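Local atomic coordinates of amino acid adenylation domain-containing protein (Bacillus stratosphericus LAMA 585, PDB entry 6ULY), a protein that probably activates an alpha-keto acid as its acyl adenylate, serving as the adenylation domain of a keto acid-selecting nonribosomal peptide synthetase module in depsipeptide synthesis. Residues R368-E371 and G376-S379; I392-H397 and G449-T454; T416-Y421 and G436-G441. All blocks are in the same frame, centred on the assembly; numbering follows the deposited sequence.

Interaction 1. Residues R368-E371 and G376-S379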
loop_
_atom_site.group_PDB
_atom_site.type_symbol
_atom_site.label_atom_id
_atom_site.label_comp_id
_atom_site.label_asym_id
_atom_site.label_seq_id
_atom_site.Cartn_x
_atom_site.Cartn_y
_atom_site.Cartn_z
ATOM N N ARG A 368 -7.664 26.154 -19.367
ATOM C CA ARG A 368 -7.774 27.121 -20.453
ATOM C C ARG A 368 -7.626 26.402 -21.786
ATOM O O ARG A 368 -6.531 25.905 -22.096
ATOM C CB ARG A 368 -6.712 28.212 -20.306
ATOM C CG ARG A 368 -7.000 29.185 -19.164
ATOM C CD ARG A 368 -5.778 29.999 -18.768
ATOM N NE ARG A 368 -6.096 30.975 -17.727
ATOM C CZ ARG A 368 -5.195 31.708 -17.078
ATOM N NH1 ARG A 368 -3.903 31.581 -17.352
ATOM N NH2 ARG A 368 -5.587 32.569 -16.149
ATOM N N PRO A 369 -8.681 26.299 -22.596
ATOM C CA PRO A 369 -8.558 25.568 -23.861
ATOM C C PRO A 369 -7.475 26.157 -24.750
ATOM O O PRO A 369 -7.117 27.331 -24.647
ATOM C CB PRO A 369 -9.945 25.716 -24.497
ATOM C CG PRO A 369 -10.863 25.962 -23.349
ATOM C CD PRO A 369 -10.064 26.749 -22.353
ATOM N N ALA A 370 -6.947 25.312 -25.629
ATOM C CA ALA A 370 -5.940 25.733 -26.589
ATOM C C ALA A 370 -5.982 24.784 -27.776
ATOM O O ALA A 370 -6.558 23.697 -27.705
ATOM C CB ALA A 370 -4.540 25.756 -25.966
ATOM N N GLU A 371 -5.375 25.219 -28.873
ATOM C CA GLU A 371 -5.177 24.365 -30.034
ATOM C C GLU A 371 -3.888 23.580 -29.832
ATOM O O GLU A 371 -2.866 24.149 -29.436
ATOM C CB GLU A 371 -5.119 25.195 -31.317
ATOM C CG GLU A 371 -6.456 25.814 -31.708
ATOM C CD GLU A 371 -7.124 25.085 -32.859
ATOM O OE1 GLU A 371 -6.691 25.274 -34.016
ATOM O OE2 GLU A 371 -8.075 24.314 -32.608
ATOM N N GLY A 376 3.661 22.415 -24.614
ATOM C CA GLY A 376 2.868 23.336 -23.830
ATOM C C GLY A 376 1.380 23.064 -23.805
ATOM O O GLY A 376 0.646 23.809 -23.143
ATOM N N THR A 377 0.906 22.034 -24.505
ATOM C CA THR A 377 -0.503 21.671 -24.499
ATOM C C THR A 377 -0.646 20.190 -24.177
ATOM O O THR A 377 0.229 19.380 -24.494
ATOM C CB THR A 377 -1.182 21.964 -25.847
ATOM O OG1 THR A 377 -0.577 21.166 -26.872
ATOM C CG2 THR A 377 -1.055 23.435 -26.206
ATOM N N VAL A 378 -1.764 19.848 -23.541
ATOM C CA VAL A 378 -2.114 18.471 -23.223
ATOM C C VAL A 378 -3.487 18.183 -23.806
ATOM O O VAL A 378 -4.377 19.040 -23.773
ATOM C CB VAL A 378 -2.109 18.207 -21.703
ATOM C CG1 VAL A 378 -0.707 18.364 -21.144
ATOM C CG2 VAL A 378 -3.077 19.148 -20.994
ATOM N N SER A 379 -3.656 16.976 -24.338
ATOM C CA SER A 379 -4.912 16.536 -24.925
ATOM C C SER A 379 -5.449 15.357 -24.127
ATOM O O SER A 379 -4.738 14.368 -23.915
ATOM C CB SER A 379 -4.729 16.140 -26.393
ATOM O OG SER A 379 -4.471 17.278 -27.198
#

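Interaction 2. Residues I392-H397 and G449-T454. With QA7 (5'-O-{(S)-hydroxy[(4-methyl-2-oxopentanoyl)oxy]phosphoryl}adenosine), chain C.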
loop_
_atom_site.group_PDB
_atom_site.type_symbol
_atom_site.label_atom_id
_atom_site.label_comp_id
_atom_site.label_asym_id
_atom_site.label_seq_id
_atom_site.Cartn_x
_atom_site.Cartn_y
_atom_site.Cartn_z
ATOM N N ILE A 392 -21.505 11.834 -10.534
ATOM C CA ILE A 392 -20.073 12.056 -10.403
ATOM C C ILE A 392 -19.862 13.472 -9.900
ATOM O O ILE A 392 -20.619 14.386 -10.245
ATOM C CB ILE A 392 -19.333 11.843 -11.739
ATOM C CG1 ILE A 392 -19.738 10.502 -12.351
ATOM C CG2 ILE A 392 -17.830 11.927 -11.522
ATOM C CD1 ILE A 392 -19.062 10.203 -13.649
ATOM N N ARG A 393 -18.833 13.656 -9.078
ATOM C CA ARG A 393 -18.425 14.992 -8.675
ATOM C C ARG A 393 -16.908 15.034 -8.580
ATOM O O ARG A 393 -16.240 14.006 -8.445
ATOM C CB ARG A 393 -19.071 15.420 -7.346
ATOM C CG ARG A 393 -18.493 14.758 -6.102
ATOM C CD ARG A 393 -19.045 15.405 -4.833
ATOM N NE ARG A 393 -18.453 14.847 -3.620
ATOM C CZ ARG A 393 -18.769 15.230 -2.386
ATOM N NH1 ARG A 393 -19.681 16.174 -2.187
ATOM N NH2 ARG A 393 -18.174 14.665 -1.346
ATOM N N ILE A 394 -16.378 16.249 -8.674
ATOM C CA ILE A 394 -14.952 16.519 -8.570
ATOM C C ILE A 394 -14.745 17.432 -7.368
ATOM O O ILE A 394 -15.385 18.485 -7.273
ATOM C CB ILE A 394 -14.409 17.174 -9.854
ATOM C CG1 ILE A 394 -14.886 16.419 -11.102
ATOM C CG2 ILE A 394 -12.895 17.261 -9.802
ATOM C CD1 ILE A 394 -14.323 15.014 -11.254
ATOM N N VAL A 395 -13.859 17.031 -6.453
ATOM C CA VAL A 395 -13.620 17.765 -5.217
ATOM C C VAL A 395 -12.129 18.029 -5.057
ATOM O O VAL A 395 -11.286 17.381 -5.681
ATOM C CB VAL A 395 -14.159 17.014 -3.979
ATOM C CG1 VAL A 395 -15.662 16.839 -4.079
ATOM C CG2 VAL A 395 -13.468 15.666 -3.827
ATOM N N ASN A 396 -11.808 18.988 -4.186
ATOM C CA ASN A 396 -10.435 19.414 -3.984
ATOM C C ASN A 396 -9.832 18.719 -2.762
ATOM O O ASN A 396 -10.409 17.781 -2.200
ATOM C CB ASN A 396 -10.363 20.942 -3.858
ATOM C CG ASN A 396 -11.093 21.475 -2.634
ATOM O OD1 ASN A 396 -11.421 20.735 -1.706
ATOM N ND2 ASN A 396 -11.348 22.778 -2.634
ATOM N N HIS A 397 -8.657 19.196 -2.343
ATOM C CA HIS A 397 -7.928 18.576 -1.239
ATOM C C HIS A 397 -8.814 18.390 -0.010
ATOM O O HIS A 397 -8.718 17.372 0.683
ATOM C CB HIS A 397 -6.705 19.432 -0.893
ATOM C CG HIS A 397 -5.557 18.659 -0.320
ATOM N ND1 HIS A 397 -4.622 19.228 0.518
ATOM C CD2 HIS A 397 -5.181 17.367 -0.478
ATOM C CE1 HIS A 397 -3.727 18.319 0.859
ATOM N NE2 HIS A 397 -4.043 17.181 0.269
ATOM N N GLY A 449 -20.913 18.254 -18.031
ATOM C CA GLY A 449 -21.423 17.040 -17.429
ATOM C C GLY A 449 -20.696 15.779 -17.827
ATOM O O GLY A 449 -21.131 14.686 -17.444
ATOM N N ARG A 450 -19.605 15.892 -18.578
ATOM C CA ARG A 450 -18.859 14.745 -19.073
ATOM C C ARG A 450 -17.533 14.648 -18.332
ATOM O O ARG A 450 -16.811 15.643 -18.203
ATOM C CB ARG A 450 -18.633 14.864 -20.583
ATOM C CG ARG A 450 -19.933 14.990 -21.381
ATOM C CD ARG A 450 -19.691 14.993 -22.882
ATOM N NE ARG A 450 -18.902 16.142 -23.321
ATOM C CZ ARG A 450 -19.407 17.266 -23.826
ATOM N NH1 ARG A 450 -20.717 17.417 -23.966
ATOM N NH2 ARG A 450 -18.591 18.245 -24.197
ATOM N N LEU A 451 -17.220 13.452 -17.841
ATOM C CA LEU A 451 -16.011 13.237 -17.060
ATOM C C LEU A 451 -14.800 13.087 -17.969
ATOM O O LEU A 451 -14.878 12.482 -19.041
ATOM C CB LEU A 451 -16.159 11.985 -16.195
ATOM C CG LEU A 451 -14.921 11.520 -15.430
ATOM C CD1 LEU A 451 -14.564 12.517 -14.330
ATOM C CD2 LEU A 451 -15.156 10.135 -14.858
ATOM N N THR A 452 -13.668 13.628 -17.525
ATOM C CA THR A 452 -12.395 13.440 -18.213
ATOM C C THR A 452 -11.338 13.167 -17.153
ATOM O O THR A 452 -11.069 14.025 -16.307
ATOM C CB THR A 452 -12.022 14.662 -19.056
ATOM O OG1 THR A 452 -12.960 14.812 -20.129
ATOM C CG2 THR A 452 -10.633 14.508 -19.640
ATOM N N LEU A 453 -10.764 11.968 -17.186
ATOM C CA LEU A 453 -9.714 11.608 -16.244
ATOM C C LEU A 453 -8.382 12.180 -16.703
ATOM O O LEU A 453 -8.075 12.196 -17.898
ATOM C CB LEU A 453 -9.618 10.090 -16.103
ATOM C CG LEU A 453 -10.338 9.470 -14.903
ATOM C CD1 LEU A 453 -11.698 10.096 -14.688
ATOM C CD2 LEU A 453 -10.479 7.971 -15.088
ATOM N N THR A 454 -7.594 12.662 -15.740
ATOM C CA THR A 454 -6.293 13.254 -16.012
ATOM C C THR A 454 -5.148 12.591 -15.259
ATOM O O THR A 454 -3.987 12.829 -15.609
ATOM C CB THR A 454 -6.298 14.752 -15.664
ATOM O OG1 THR A 454 -6.677 14.927 -14.290
ATOM C CG2 THR A 454 -7.267 15.510 -16.559
HETATM C C01 QA7 C . -14.482 0.599 -18.467
HETATM C C02 QA7 C . -13.927 -0.584 -17.768
HETATM C C03 QA7 C . -15.031 -1.541 -17.409
HETATM C C04 QA7 C . -13.093 -0.026 -16.660
HETATM C C05 QA7 C . -13.132 -0.718 -15.334
HETATM C C06 QA7 C . -11.849 -1.106 -14.675
HETATM C C10 QA7 C . -10.106 0.717 -12.289
HETATM C C11 QA7 C . -9.170 1.710 -12.462
HETATM C C12 QA7 C . -9.855 3.126 -12.251
HETATM C C13 QA7 C . -9.191 3.884 -12.944
HETATM C C14 QA7 C . -8.570 2.997 -14.184
HETATM C C16 QA7 C . -10.307 2.708 -15.786
HETATM C C18 QA7 C . -9.919 4.295 -17.156
HETATM C C19 QA7 C . -9.862 5.238 -18.177
HETATM C C21 QA7 C . -8.076 6.178 -17.225
HETATM C C23 QA7 C . -9.001 4.360 -16.196
HETATM N N15 QA7 C . -9.261 3.347 -15.359
HETATM N N17 QA7 C . -10.724 3.272 -16.882
HETATM N N20 QA7 C . -8.947 6.145 -18.167
HETATM N N22 QA7 C . -8.075 5.329 -16.261
HETATM N N24 QA7 C . -10.821 5.200 -19.196
HETATM O O07 QA7 C . -11.804 -1.619 -13.428
HETATM O O09 QA7 C . -9.563 -0.543 -12.423
HETATM O O25 QA7 C . -8.728 1.787 -13.889
HETATM O O26 QA7 C . -8.012 4.432 -12.323
HETATM O O27 QA7 C . -10.000 3.602 -10.832
HETATM O O28 QA7 C . -9.942 -3.002 -12.829
HETATM O O29 QA7 C . -11.018 -1.956 -11.175
HETATM O O30 QA7 C . -10.893 -0.960 -15.253
HETATM O O31 QA7 C . -14.129 -0.900 -14.825
HETATM P P08 QA7 C . -10.543 -1.771 -12.477
#

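Interaction 3. Residues T416-Y421 and G436-G441. With SO4 (sulfate ion), chain K.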
loop_
_atom_site.group_PDB
_atom_site.type_symbol
_atom_site.label_atom_id
_atom_site.label_comp_id
_atom_site.label_asym_id
_atom_site.label_seq_id
_atom_site.Cartn_x
_atom_site.Cartn_y
_atom_site.Cartn_z
ATOM N N THR A 416 -24.510 1.282 -8.053
ATOM C CA THR A 416 -23.625 0.240 -8.558
ATOM C C THR A 416 -22.452 -0.036 -7.631
ATOM O O THR A 416 -21.604 -0.874 -7.957
ATOM C CB THR A 416 -23.091 0.622 -9.943
ATOM O OG1 THR A 416 -22.119 1.665 -9.811
ATOM C CG2 THR A 416 -24.210 1.104 -10.848
ATOM N N THR A 417 -22.383 0.644 -6.490
ATOM C CA THR A 417 -21.224 0.530 -5.617
ATOM C C THR A 417 -21.224 -0.811 -4.891
ATOM O O THR A 417 -22.272 -1.327 -4.495
ATOM C CB THR A 417 -21.213 1.681 -4.609
ATOM O OG1 THR A 417 -21.089 2.929 -5.306
ATOM C CG2 THR A 417 -20.054 1.543 -3.644
ATOM N N MET A 418 -20.029 -1.374 -4.728
ATOM C CA MET A 418 -19.854 -2.620 -3.998
ATOM C C MET A 418 -20.404 -2.508 -2.579
ATOM O O MET A 418 -20.588 -1.417 -2.035
ATOM C CB MET A 418 -18.369 -2.976 -3.923
ATOM C CG MET A 418 -17.533 -1.886 -3.265
ATOM S SD MET A 418 -15.878 -2.412 -2.782
ATOM C CE MET A 418 -15.265 -0.907 -2.039
ATOM N N LYS A 419 -20.644 -3.671 -1.963
ATOM C CA LYS A 419 -20.891 -3.692 -0.527
ATOM C C LYS A 419 -19.673 -3.201 0.244
ATOM O O LYS A 419 -19.811 -2.641 1.337
ATOM C CB LYS A 419 -21.249 -5.101 -0.055
ATOM C CG LYS A 419 -22.550 -5.659 -0.587
ATOM C CD LYS A 419 -22.912 -6.924 0.176
ATOM C CE LYS A 419 -24.132 -7.607 -0.404
ATOM N NZ LYS A 419 -24.505 -8.818 0.380
ATOM N N GLY A 420 -18.479 -3.415 -0.302
ATOM C CA GLY A 420 -17.248 -3.033 0.357
ATOM C C GLY A 420 -16.175 -4.088 0.195
ATOM O O GLY A 420 -16.443 -5.187 -0.309
ATOM N N TYR A 421 -14.952 -3.754 0.592
ATOM C CA TYR A 421 -13.881 -4.736 0.613
ATOM C C TYR A 421 -14.128 -5.742 1.731
ATOM O O TYR A 421 -14.473 -5.374 2.857
ATOM C CB TYR A 421 -12.530 -4.055 0.813
ATOM C CG TYR A 421 -12.206 -2.995 -0.212
ATOM C CD1 TYR A 421 -12.074 -3.316 -1.559
ATOM C CD2 TYR A 421 -12.014 -1.672 0.170
ATOM C CE1 TYR A 421 -11.771 -2.351 -2.494
ATOM C CE2 TYR A 421 -11.709 -0.700 -0.759
ATOM C CZ TYR A 421 -11.591 -1.044 -2.089
ATOM O OH TYR A 421 -11.288 -0.073 -3.012
ATOM N N GLY A 436 -22.674 9.037 0.793
ATOM C CA GLY A 436 -22.752 8.079 -0.292
ATOM C C GLY A 436 -21.723 8.241 -1.385
ATOM O O GLY A 436 -21.909 7.691 -2.475
ATOM N N TRP A 437 -20.636 8.967 -1.133
ATOM C CA TRP A 437 -19.648 9.268 -2.162
ATOM C C TRP A 437 -18.495 8.277 -2.082
ATOM O O TRP A 437 -17.797 8.211 -1.065
ATOM C CB TRP A 437 -19.134 10.699 -2.021
ATOM C CG TRP A 437 -20.146 11.714 -2.426
ATOM C CD1 TRP A 437 -20.854 12.538 -1.604
ATOM C CD2 TRP A 437 -20.575 12.009 -3.760
ATOM N NE1 TRP A 437 -21.696 13.331 -2.343
ATOM C CE2 TRP A 437 -21.545 13.027 -3.669
ATOM C CE3 TRP A 437 -20.230 11.514 -5.024
ATOM C CZ2 TRP A 437 -22.174 13.561 -4.791
ATOM C CZ3 TRP A 437 -20.859 12.044 -6.137
ATOM C CH2 TRP A 437 -21.819 13.057 -6.014
ATOM N N PHE A 438 -18.293 7.519 -3.163
ATOM C CA PHE A 438 -17.181 6.585 -3.260
ATOM C C PHE A 438 -15.963 7.299 -3.830
ATOM O O PHE A 438 -16.042 7.926 -4.891
ATOM C CB PHE A 438 -17.531 5.380 -4.135
ATOM C CG PHE A 438 -16.362 4.482 -4.391
ATOM C CD1 PHE A 438 -16.024 3.492 -3.487
ATOM C CD2 PHE A 438 -15.572 4.655 -5.514
ATOM C CE1 PHE A 438 -14.934 2.673 -3.711
ATOM C CE2 PHE A 438 -14.480 3.838 -5.744
ATOM C CZ PHE A 438 -14.161 2.848 -4.840
ATOM N N HIS A 439 -14.838 7.185 -3.132
ATOM C CA HIS A 439 -13.602 7.863 -3.502
ATOM C C HIS A 439 -12.807 6.968 -4.444
ATOM O O HIS A 439 -12.360 5.887 -4.049
ATOM C CB HIS A 439 -12.786 8.190 -2.252
ATOM C CG HIS A 439 -11.723 9.219 -2.472
ATOM N ND1 HIS A 439 -11.997 10.569 -2.532
ATOM C CD2 HIS A 439 -10.384 9.100 -2.634
ATOM C CE1 HIS A 439 -10.874 11.236 -2.726
ATOM N NE2 HIS A 439 -9.880 10.368 -2.792
ATOM N N THR A 440 -12.627 7.424 -5.686
ATOM C CA THR A 440 -12.027 6.577 -6.710
ATOM C C THR A 440 -10.511 6.534 -6.613
ATOM O O THR A 440 -9.899 5.531 -6.994
ATOM C CB THR A 440 -12.412 7.068 -8.106
ATOM O OG1 THR A 440 -11.880 8.384 -8.311
ATOM C CG2 THR A 440 -13.924 7.087 -8.276
ATOM N N GLY A 441 -9.892 7.595 -6.111
ATOM C CA GLY A 441 -8.461 7.749 -6.222
ATOM C C GLY A 441 -7.997 8.320 -7.542
ATOM O O GLY A 441 -6.788 8.506 -7.727
HETATM S S SO4 K . -7.816 12.078 -0.240
HETATM O O1 SO4 K . -8.721 11.506 0.745
HETATM O O2 SO4 K . -6.793 12.849 0.419
HETATM O O3 SO4 K . -8.531 12.935 -1.152
HETATM O O4 SO4 K . -7.209 11.012 -0.979
#

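Interaction 1. Residues R368-E371 and G376-S379
T377 leans across to A370 and E371, and its side chain carries the whole contact. Its CB points toward R368-E371 and divides there into two branches with different tasks. The methyl branch, CG2, lies anti to the carbonyl carbon and beside the backbone N (OG1 sits at chi1 63°), which brings it up to the loop. Its nearest neighbour is the backbone oxygen of E371, with T377 CG2 3.8 Å from E371 O, an ordinary van der Waals approach. The same methyl also meets the side chain of A370, where T377 CG2 and A370 CB are 4.2 Å apart. The hydroxyl branch turns elsewhere: T377 OG1 stays 6.1 Å from A370 CB and is hydrogen-bonded to the backbone N of R373, within the short turn that joins the two segments. Threonine suits the place because one methyl packs while one hydroxyl ties down the turn. A370 is small enough for the chain to pass close by, whereas E371 directs its CB away and takes part through its backbone oxygen. Strand 355-359 runs between the two segments, its T357 and E359 backbone-bonded to A370 and R368, while F358 and the following E360 bond V378 and G376. The segments therefore share no bond, and T377 reaches across the strand to A370. This is a surface loop folding back onto the two-stranded antiparallel sheet of 355-359 and 377-381.

Interaction 2. Residues I392-H397 and G449-T454
L451 spreads its two methyls over the ends of I392 and I394, one methyl for each isoleucine. CG stands anti to the backbone N (chi1 173°), which carries the fork out from strand 450-456 toward strand 391-395. L451 CD2 meets I392 CD1 at 4.1 Å, the two side chains crossing at about a right angle. L451 CD1 lies 4.0 Å from I394 CD1, and there the side chains meet more obliquely, the isoleucine reaching the leucine with its chain folded (chi2 -67°). Branched aliphatic residues suit this buried place, since the contact is made by methyl ends with no hydrogen bond between the strands. V410 touches both isoleucines, L446 adds to I394, and F331 of strand 327-333 touches L451. Alternation along the strand turns R450 and T452 away, and R450 forms a salt bridge with E382. L453 belongs to the nucleotide pocket: its CD2 packs 3.7 Å from C21 of the keto acyl adenylate, a carbon of the adenine ring. Strands 391-395 and 450-456 are separated by two others in the antiparallel sheet, yet their side chains meet. Such contact across the inside of a strongly curved sheet is characteristic of the distorted beta-barrel subdomain of ANL adenylating enzymes.

Interaction 3. Residues T416-Y421 and G436-G441
Two core motifs of adenylation domains meet here, the sixth, with its Gly-Tyr pair, and the seventh, His-Thr-Gly-Asp, as T417, M418 and Y421 gather round the ring of F438. F438 is the centre, and M418 makes the closest approach to it. From CG onward the methionine chain is extended (chi3 -179°), which carries the terminal methyl to two aromatic rings. M418 CE lies 4.0 Å from F438 CE1, its side chain crossing that of F438 at about a right angle, and the same methyl sits over the centre of one face of Y421, 3.6 Å above the ring plane. A long, unbranched thioether can bring a methyl to both rings. Y421 OH comes to the edge of F438, 4.5 Å from F438 CZ, and is hydrogen-bonded to E335. T417 closes in at the base of the ring, with T417 OG1 4.5 Å from F438 CB. Next along, H439 NE2 is hydrogen-bonded to E457 and weakly, at 3.3 Å, to O4 of a sulfate, probably a crystallisation ion; R409, H399 and K112 of the second subunit also bind that ion. F438 directly precedes the His-Thr-Gly-Asp sequence of the seventh core motif, whose D442 is hydrogen-bonded to the adenylate.

Interactions 2 and 3 are neighbours, their centres 15 Å apart. Both reach the antiparallel sheet in which strands 450-456 and 438-447 lie side by side, whereas 416-421 comes to it from outside. They touch through a cation-pi pair, with R393 NH2 3.4 Å from W437 CD1. Of their segments, 449-454 touches the bound keto acyl adenylate, meeting its adenine through L453, while the side chain of F438 in interaction 3 stands about 7 Å off, in the strand that goes on to D442. Interaction 1 lies apart on the surface, its centre 18 Å from that of interaction 2 and 32 Å from that of interaction 3, with nearest atoms about 7 Å and 17 Å away.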